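Local coordinates for major capsid protein P2 (PDB 2VVF) that forms the icosahedral shell of the marine bacteriophage PM2 as a homotrimeric major capsid protein built from two jelly rolls, at residues Leu34-Gly38 against Val39-Gln43; Thr96-Val99 against Gln100-Phe104; Leu197-Lys200 against Ala201-Asp204; Asp204-Leu207 against Glu208-Lys212. All coordinates share one frame; numbering follows the deposited sequence.

Contact 1. Residues Leu34-Gly38 against Val39-Gln43; sequences LRYSG and VTPSQ
Between Tyr36 and Val39 the backbone leaves strand 28-37 and turns back: Gly38 sits at positive phi (77°), a conformation that favours glycine, and Val39 returns to extended angles before the 3-10 segment 41-43. The turn brings Val39 and Pro41 up to the ring of Tyr36. The bond from CA to CB of Tyr36 points toward residues 39-43, and with CG between the backbone N and the carbonyl carbon (chi1 63°) the CD2/CE2 side and the hydroxyl of the ring meet Val39 O and Pro41. Tyr36 CD2 comes within 3.5 Å of Val39 O, an oblique approach. Farther out, the hydroxyl end meets the proline: Tyr36 OH lies 3.6 Å from Pro41 CG and Tyr36 CZ 3.8 Å from the same carbon, with the two side chains crossing at about a right angle. Near the turn itself, Tyr36 CB and Val39 CG1 are 4.3 Å apart, a looser apolar contact. The contacts from Tyr36 to Val39 and Pro41 are therefore van der Waals in kind. Polar bonding is found within 39-43, where Thr40 N donates to Gln43 OE1 at 3.0 Å and 167°, the donor tilted from the plane of the side-chain carbonyl. Gln43 N in turn bonds to Thr40 O at 2.8 Å, so backbone and amide together close the short turn. Ile66 of helix 63-71 touches both Tyr36 and Pro41, and Val39 packs on Ala124. This is a connection between strands 28-37 and 44-51, which belong to different sheets of the N-terminal domain, as expected of a jelly-roll sandwich.

Contact 2. Residues Thr96-Val99 against Gln100-Phe104; sequences TDLV and QQRMF
Leu98 and Arg102, one helical turn apart, run in step off the same side of the helix. Leu98 CD2 stands 3.9 Å above one face of the Arg102 guanidinium, displaced toward its rim, while Leu98 CD1 comes within 4.1 Å of Arg102 NH1. Arg102 CG is anti to the carbonyl carbon (chi1 -55°) and the chain runs extended from CG to NE, which carries the guanidinium back along the leucine. Its charged end is used between subunits: Arg102 NH1 makes salt bridges to Asp228 and Glu226 of the second subunit. Gln101 takes a neighbouring course, its CG packed against Asp97 O and its amide reaching back so that NE2 lies 3.6 Å from Asp97 CB; that NE2 donates to Met90 O. Leu98 CD2 also meets the amide, 3.8 Å from Gln101 OE1. These side chains sit on a short alpha helix in the N-terminal domain, begun by Thr96 as N-cap. The capping bond from Val99 N to Thr96 OG1 is weak, and Thr96 OG1 is also hydrogen-bonded to Val93 O of the second subunit. In the i to i+4 ladder Gln100 N, Gln101 N and Arg102 N bond to the carbonyls of Thr96, Asp97 and Leu98, the last at 2.9 Å and 167° from Arg102 N to Leu98 O. It deteriorates at Met103, whose bond from N to Val99 O (3.1 Å) is weak, bent to 129°. The Asp97 carboxylate accepts from Gly92 N and pairs with Lys91 of its own chain and with Lys91 of the second subunit.

Contact 3. Residues Leu197-Lys200 against Ala201-Asp204; sequences LLKK and ADND
Lys200 and Asp204 meet one turn apart at the start of helix 200-209, an i to i+4 pair just beyond the end of strand 192-199 in the C-terminal jelly roll, with Lys199 as the N-cap residue. The tight part is the backbone of this first turn. Asn203 N reaches Lys199 O at 2.8 Å with an N-H...O angle of 164°, and Asp204 N bonds equally straight to Lys200 O, also at 2.8 Å. Lys199 O takes a further, weak bond from Asp202 N. On the inner side Leu198 CB comes up to Asn203 CB at 4.5 Å, a more distant contact between two buried residues; the Asn203 amide is fixed by donating from ND2 to Thr220 O. The solvent side, at Lys199, is looser. Of the side chain of this exposed residue, CB alone comes near the Asp202 carboxylate, 3.7 Å from Asp202 OD2, and Lys199 NZ remains 5.1 Å from that oxygen, too far for a salt bridge. The other carboxylate oxygen of Asp202 pairs with Arg35 of the third subunit, and Ala201 packs on the same arginine, so these two residues face the trimer interface. Lys200 is held more firmly. Its chain leaves with CG anti to the backbone N (chi1 170°) and stays extended until a bend at chi4 (70°) turns the ammonium back to Asp204 OD2. The salt bridge is made on the syn lone pair of Asp204 OD2, which lies 3.1 Å from Lys200 NZ.

Contact 4. Residues Asp204-Leu207 against Glu208-Lys212; sequences DYIL and EQYGK
The Tyr210 ring has Ile206 O at its edge, in plane, with Tyr210 CD2 3.0 Å from that oxygen, while Ile206 CG2 lies 3.8 Å from Tyr210 CE2. The Ile206 side chain leaves the helix on the same course as that of Tyr210. The Tyr205 ring and the Gln209 amide are turned 88° apart and meet obliquely, Gln209 NE2 being 3.3 Å from Tyr205 CE2. Gln209 CG is anti to the backbone N (chi1 -158°) and the chain is extended, which carries the amide out beside the ring. There it donates to Asp33 of the third subunit; Tyr205 OH bonds Ser82 and Tyr210 OH bonds Arg2, both of that same subunit. A Schellman motif ends the helix here, with Gly211 as the C-prime residue at positive phi: Lys212 N bonds to Leu207 O at 3.3 Å, and Gly211 N to Glu208 O at 3.1 Å. Leu207 O also accepts from Tyr210 N at 2.9 Å, the two donors arriving from opposite faces of its plane. One turn earlier, Glu208 N bonds Asp204 O at an N-H...O angle of 172°. Lys212 CB rests 3.4 Å from Leu207 O, and its NZ is hydrogen-bonded to His72.

From the N terminus, contact 1 closes the turn that follows strand 28-37 and leads into strand 44-51. Contact 2 comes next, on helix 97-102, still in the N-terminal domain; its centre is about 30 Å from that of contact 1. The chain then enters the C-terminal domain, where contact 3 joins the end of strand 192-199 to helix 200-209, and contact 4 carries the same helix to its end. All four follow in series, with none enclosing another; contacts 3 and 4 share Asp204 and also touch through Leu198 CD1 and Ile206 CD1, 4.0 Å apart. Across the trimer, strand 28-37, which ends in contact 1, lies against the start of helix 200-209 of a neighbouring subunit.

Contact 1. Residues Leu34-Gly38 against Val39-Gln43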
# COMPACT_ATOMS: atom_id res chain seq x y z
N LEU A 34 10.39 21.45 -3.89
CA LEU A 34 10.65 22.86 -3.65
C LEU A 34 10.83 23.16 -2.17
O LEU A 34 9.89 23.03 -1.38
CB LEU A 34 9.53 23.72 -4.24
CG LEU A 34 9.64 25.23 -3.98
CD1 LEU A 34 10.82 25.83 -4.72
CD2 LEU A 34 8.34 25.93 -4.37
N ARG A 35 12.04 23.57 -1.80
CA ARG A 35 12.35 23.91 -0.42
C ARG A 35 12.11 25.40 -0.21
O ARG A 35 12.52 26.22 -1.03
CB ARG A 35 13.80 23.55 -0.09
CG ARG A 35 14.18 23.74 1.37
CD ARG A 35 15.57 23.20 1.66
NE ARG A 35 15.58 21.75 1.81
CZ ARG A 35 15.03 21.10 2.83
NH1 ARG A 35 14.41 21.78 3.79
NH2 ARG A 35 15.09 19.78 2.89
N TYR A 36 11.43 25.75 0.88
CA TYR A 36 11.12 27.14 1.17
C TYR A 36 11.40 27.50 2.63
O TYR A 36 11.28 26.66 3.52
CB TYR A 36 9.66 27.44 0.84
CG TYR A 36 8.68 26.65 1.67
CD1 TYR A 36 8.18 25.43 1.21
CD2 TYR A 36 8.26 27.10 2.91
CE1 TYR A 36 7.29 24.69 1.98
CE2 TYR A 36 7.37 26.37 3.68
CZ TYR A 36 6.89 25.17 3.21
OH TYR A 36 6.00 24.44 3.97
N SER A 37 11.74 28.76 2.85
CA SER A 37 12.00 29.27 4.19
C SER A 37 11.95 30.80 4.15
O SER A 37 12.24 31.41 3.12
CB SER A 37 13.36 28.79 4.70
OG SER A 37 14.41 29.64 4.27
N GLY A 38 11.55 31.41 5.26
CA GLY A 38 11.44 32.86 5.33
C GLY A 38 10.17 33.31 4.60
O GLY A 38 10.00 34.49 4.29
N VAL A 39 9.29 32.35 4.34
CA VAL A 39 8.03 32.62 3.65
C VAL A 39 7.07 31.46 3.87
O VAL A 39 7.49 30.31 3.99
CB VAL A 39 8.25 32.88 2.15
CG1 VAL A 39 8.74 31.62 1.45
CG2 VAL A 39 6.97 33.38 1.50
N THR A 40 5.78 31.76 3.92
CA THR A 40 4.76 30.73 4.10
C THR A 40 4.24 30.27 2.74
O THR A 40 4.33 31.00 1.75
CB THR A 40 3.61 31.21 5.01
OG1 THR A 40 2.68 31.99 4.24
CG2 THR A 40 4.15 32.05 6.16
N PRO A 41 3.72 29.05 2.69
CA PRO A 41 3.19 28.51 1.45
C PRO A 41 2.08 29.41 0.90
O PRO A 41 1.91 29.54 -0.31
CB PRO A 41 2.61 27.16 1.88
CG PRO A 41 3.43 26.77 3.05
CD PRO A 41 3.73 28.05 3.77
N SER A 42 1.34 30.03 1.81
CA SER A 42 0.26 30.93 1.43
C SER A 42 0.80 32.26 0.91
O SER A 42 0.08 33.03 0.28
CB SER A 42 -0.68 31.17 2.62
OG SER A 42 -0.61 30.10 3.55
N GLN A 43 2.08 32.50 1.16
CA GLN A 43 2.73 33.73 0.70
C GLN A 43 3.32 33.55 -0.70
O GLN A 43 3.83 34.50 -1.29
CB GLN A 43 3.79 34.19 1.70
CG GLN A 43 3.30 35.26 2.67
CD GLN A 43 4.15 35.37 3.91
OE1 GLN A 43 5.17 34.68 4.05
NE2 GLN A 43 3.75 36.24 4.83

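Contact 2. Residues Thr96-Val99 against Gln100-Phe104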
# COMPACT_ATOMS: atom_id res chain seq x y z
N THR A 96 0.71 -2.32 -15.82
CA THR A 96 1.21 -2.35 -14.45
C THR A 96 0.93 -1.03 -13.74
O THR A 96 0.75 0.00 -14.38
CB THR A 96 2.71 -2.71 -14.39
OG1 THR A 96 3.46 -1.74 -15.12
CG2 THR A 96 2.94 -4.08 -15.00
N ASP A 97 0.90 -1.07 -12.41
CA ASP A 97 0.66 0.13 -11.62
C ASP A 97 1.73 1.17 -11.93
O ASP A 97 1.44 2.36 -12.06
CB ASP A 97 0.68 -0.20 -10.13
CG ASP A 97 -0.51 -1.05 -9.70
OD1 ASP A 97 -1.33 -1.41 -10.57
OD2 ASP A 97 -0.62 -1.35 -8.49
N LEU A 98 2.97 0.72 -12.05
CA LEU A 98 4.10 1.60 -12.33
C LEU A 98 3.90 2.38 -13.63
O LEU A 98 4.19 3.57 -13.70
CB LEU A 98 5.40 0.80 -12.40
CG LEU A 98 6.14 0.57 -11.07
CD1 LEU A 98 7.40 -0.25 -11.30
CD2 LEU A 98 6.46 1.89 -10.39
N VAL A 99 3.39 1.70 -14.65
CA VAL A 99 3.15 2.34 -15.94
C VAL A 99 2.05 3.39 -15.83
O VAL A 99 2.15 4.47 -16.42
CB VAL A 99 2.82 1.30 -17.04
CG1 VAL A 99 2.23 1.97 -18.26
CG2 VAL A 99 4.06 0.50 -17.41
N GLN A 100 1.01 3.07 -15.07
CA GLN A 100 -0.12 3.97 -14.88
C GLN A 100 0.26 5.21 -14.07
O GLN A 100 -0.31 6.28 -14.25
CB GLN A 100 -1.28 3.24 -14.21
CG GLN A 100 -2.64 3.87 -14.47
CD GLN A 100 -2.84 4.25 -15.92
OE1 GLN A 100 -2.39 5.31 -16.36
NE2 GLN A 100 -3.52 3.39 -16.67
N GLN A 101 1.23 5.05 -13.17
CA GLN A 101 1.69 6.16 -12.34
C GLN A 101 2.66 7.06 -13.09
O GLN A 101 2.53 8.28 -13.08
CB GLN A 101 2.35 5.64 -11.06
CG GLN A 101 1.50 4.68 -10.26
CD GLN A 101 2.33 3.83 -9.31
OE1 GLN A 101 3.54 4.01 -9.19
NE2 GLN A 101 1.67 2.90 -8.63
N ARG A 102 3.64 6.44 -13.74
CA ARG A 102 4.66 7.17 -14.49
C ARG A 102 4.10 7.87 -15.72
O ARG A 102 4.70 8.80 -16.24
CB ARG A 102 5.80 6.23 -14.90
CG ARG A 102 6.45 5.48 -13.74
CD ARG A 102 7.33 4.35 -14.23
NE ARG A 102 8.37 4.01 -13.27
CZ ARG A 102 9.15 2.94 -13.36
NH1 ARG A 102 10.07 2.70 -12.44
NH2 ARG A 102 9.00 2.10 -14.38
N MET A 103 2.94 7.41 -16.18
CA MET A 103 2.31 7.98 -17.36
C MET A 103 1.93 9.45 -17.17
O MET A 103 1.59 10.14 -18.13
CB MET A 103 1.08 7.16 -17.76
CG MET A 103 -0.18 7.97 -18.01
SD MET A 103 -1.56 6.94 -18.53
CE MET A 103 -2.92 7.72 -17.67
N PHE A 104 2.01 9.93 -15.93
CA PHE A 104 1.67 11.32 -15.63
C PHE A 104 2.90 12.21 -15.51
O PHE A 104 2.78 13.42 -15.32
CB PHE A 104 0.84 11.40 -14.35
CG PHE A 104 -0.56 10.88 -14.51
CD1 PHE A 104 -1.59 11.72 -14.89
CD2 PHE A 104 -0.85 9.54 -14.27
CE1 PHE A 104 -2.88 11.24 -15.04
CE2 PHE A 104 -2.13 9.06 -14.41
CZ PHE A 104 -3.15 9.90 -14.79

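Contact 3. Residues Leu197-Lys200 against Ala201-Asp204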
# COMPACT_ATOMS: atom_id res chain seq x y z
N LEU A 197 -27.36 12.77 -3.98
CA LEU A 197 -27.18 13.88 -3.06
C LEU A 197 -26.58 13.29 -1.78
O LEU A 197 -27.31 12.92 -0.86
CB LEU A 197 -28.53 14.55 -2.76
CG LEU A 197 -28.48 15.87 -1.99
CD1 LEU A 197 -27.59 16.88 -2.70
CD2 LEU A 197 -29.88 16.43 -1.79
N LEU A 198 -25.26 13.16 -1.77
CA LEU A 198 -24.55 12.58 -0.64
C LEU A 198 -24.21 13.61 0.43
O LEU A 198 -23.62 14.64 0.14
CB LEU A 198 -23.25 11.90 -1.10
CG LEU A 198 -23.36 10.60 -1.90
CD1 LEU A 198 -22.03 9.84 -1.86
CD2 LEU A 198 -24.50 9.74 -1.38
N LYS A 199 -24.56 13.30 1.68
CA LYS A 199 -24.25 14.19 2.79
C LYS A 199 -22.74 14.23 2.97
O LYS A 199 -22.05 13.24 2.73
CB LYS A 199 -24.91 13.68 4.06
CG LYS A 199 -25.88 14.66 4.70
CD LYS A 199 -26.91 13.94 5.55
CE LYS A 199 -27.75 13.00 4.70
NZ LYS A 199 -29.00 12.59 5.39
N LYS A 200 -22.22 15.38 3.41
CA LYS A 200 -20.79 15.54 3.63
C LYS A 200 -20.18 14.40 4.44
O LYS A 200 -19.14 13.85 4.07
CB LYS A 200 -20.49 16.88 4.30
CG LYS A 200 -19.06 17.03 4.78
CD LYS A 200 -18.72 18.49 5.05
CE LYS A 200 -17.24 18.65 5.36
NZ LYS A 200 -16.39 18.42 4.16
N ALA A 201 -20.81 14.06 5.56
CA ALA A 201 -20.32 12.99 6.42
C ALA A 201 -20.21 11.66 5.67
O ALA A 201 -19.28 10.88 5.89
CB ALA A 201 -21.21 12.83 7.64
N ASP A 202 -21.16 11.41 4.77
CA ASP A 202 -21.18 10.18 3.99
C ASP A 202 -20.13 10.20 2.88
O ASP A 202 -19.45 9.20 2.64
CB ASP A 202 -22.57 9.94 3.39
CG ASP A 202 -23.59 9.57 4.45
OD1 ASP A 202 -23.23 8.82 5.38
OD2 ASP A 202 -24.74 10.03 4.35
N ASN A 203 -19.99 11.35 2.23
CA ASN A 203 -19.01 11.51 1.16
C ASN A 203 -17.60 11.40 1.74
O ASN A 203 -16.73 10.74 1.17
CB ASN A 203 -19.19 12.86 0.47
CG ASN A 203 -18.20 13.08 -0.66
OD1 ASN A 203 -18.35 12.52 -1.74
ND2 ASN A 203 -17.17 13.88 -0.40
N ASP A 204 -17.39 12.06 2.87
CA ASP A 204 -16.09 12.06 3.54
C ASP A 204 -15.71 10.68 4.05
O ASP A 204 -14.52 10.35 4.16
CB ASP A 204 -16.08 13.08 4.68
CG ASP A 204 -16.09 14.52 4.18
OD1 ASP A 204 -16.21 14.72 2.95
OD2 ASP A 204 -15.98 15.44 5.01

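Contact 4. Residues Asp204-Leu207 against Glu208-Lys212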
# COMPACT_ATOMS: atom_id res chain seq x y z
N ASP A 204 -17.39 12.06 2.87
CA ASP A 204 -16.09 12.06 3.54
C ASP A 204 -15.71 10.68 4.05
O ASP A 204 -14.52 10.35 4.16
CB ASP A 204 -16.08 13.08 4.68
CG ASP A 204 -16.09 14.52 4.18
OD1 ASP A 204 -16.21 14.72 2.95
OD2 ASP A 204 -15.98 15.44 5.01
N TYR A 205 -16.71 9.86 4.36
CA TYR A 205 -16.46 8.51 4.85
C TYR A 205 -15.92 7.64 3.72
O TYR A 205 -14.99 6.86 3.91
CB TYR A 205 -17.74 7.90 5.43
CG TYR A 205 -17.62 6.42 5.76
CD1 TYR A 205 -16.96 6.00 6.90
CD2 TYR A 205 -18.17 5.46 4.92
CE1 TYR A 205 -16.84 4.65 7.20
CE2 TYR A 205 -18.06 4.11 5.21
CZ TYR A 205 -17.40 3.71 6.35
OH TYR A 205 -17.28 2.37 6.65
N ILE A 206 -16.50 7.80 2.53
CA ILE A 206 -16.06 7.04 1.37
C ILE A 206 -14.64 7.45 0.99
O ILE A 206 -13.82 6.60 0.63
CB ILE A 206 -17.03 7.20 0.18
CG1 ILE A 206 -18.43 6.71 0.57
CG2 ILE A 206 -16.53 6.42 -1.02
CD1 ILE A 206 -19.52 7.15 -0.38
N LEU A 207 -14.35 8.74 1.08
CA LEU A 207 -13.02 9.25 0.76
C LEU A 207 -11.99 8.58 1.66
O LEU A 207 -11.02 8.00 1.18
CB LEU A 207 -12.97 10.77 0.95
CG LEU A 207 -13.61 11.65 -0.13
CD1 LEU A 207 -13.67 13.09 0.33
CD2 LEU A 207 -12.86 11.53 -1.45
N GLU A 208 -12.20 8.68 2.97
CA GLU A 208 -11.29 8.08 3.95
C GLU A 208 -11.21 6.57 3.75
O GLU A 208 -10.19 5.94 4.04
CB GLU A 208 -11.76 8.39 5.37
CG GLU A 208 -11.73 9.86 5.73
CD GLU A 208 -12.21 10.12 7.14
OE1 GLU A 208 -13.35 9.71 7.47
OE2 GLU A 208 -11.46 10.73 7.92
N GLN A 209 -12.31 5.98 3.27
CA GLN A 209 -12.38 4.55 3.04
C GLN A 209 -11.35 4.11 2.00
O GLN A 209 -10.99 2.93 1.92
CB GLN A 209 -13.78 4.16 2.57
CG GLN A 209 -14.15 2.71 2.80
CD GLN A 209 -15.44 2.33 2.10
OE1 GLN A 209 -15.44 1.95 0.93
NE2 GLN A 209 -16.55 2.45 2.81
N TYR A 210 -10.88 5.06 1.20
CA TYR A 210 -9.91 4.77 0.15
C TYR A 210 -8.52 5.35 0.42
O TYR A 210 -7.73 5.54 -0.51
CB TYR A 210 -10.44 5.18 -1.22
CG TYR A 210 -11.57 4.30 -1.69
CD1 TYR A 210 -11.33 3.14 -2.41
CD2 TYR A 210 -12.89 4.59 -1.34
CE1 TYR A 210 -12.36 2.32 -2.82
CE2 TYR A 210 -13.93 3.77 -1.74
CZ TYR A 210 -13.66 2.63 -2.48
OH TYR A 210 -14.69 1.82 -2.87
N GLY A 211 -8.22 5.60 1.69
CA GLY A 211 -6.91 6.11 2.09
C GLY A 211 -6.69 7.60 1.85
O GLY A 211 -5.55 8.07 1.90
N LYS A 212 -7.77 8.33 1.58
CA LYS A 212 -7.66 9.77 1.35
C LYS A 212 -7.93 10.55 2.62
O LYS A 212 -8.63 10.08 3.52
CB LYS A 212 -8.64 10.21 0.26
CG LYS A 212 -8.59 9.38 -1.01
CD LYS A 212 -7.30 9.61 -1.78
CE LYS A 212 -7.21 8.69 -2.99
NZ LYS A 212 -5.83 8.58 -3.51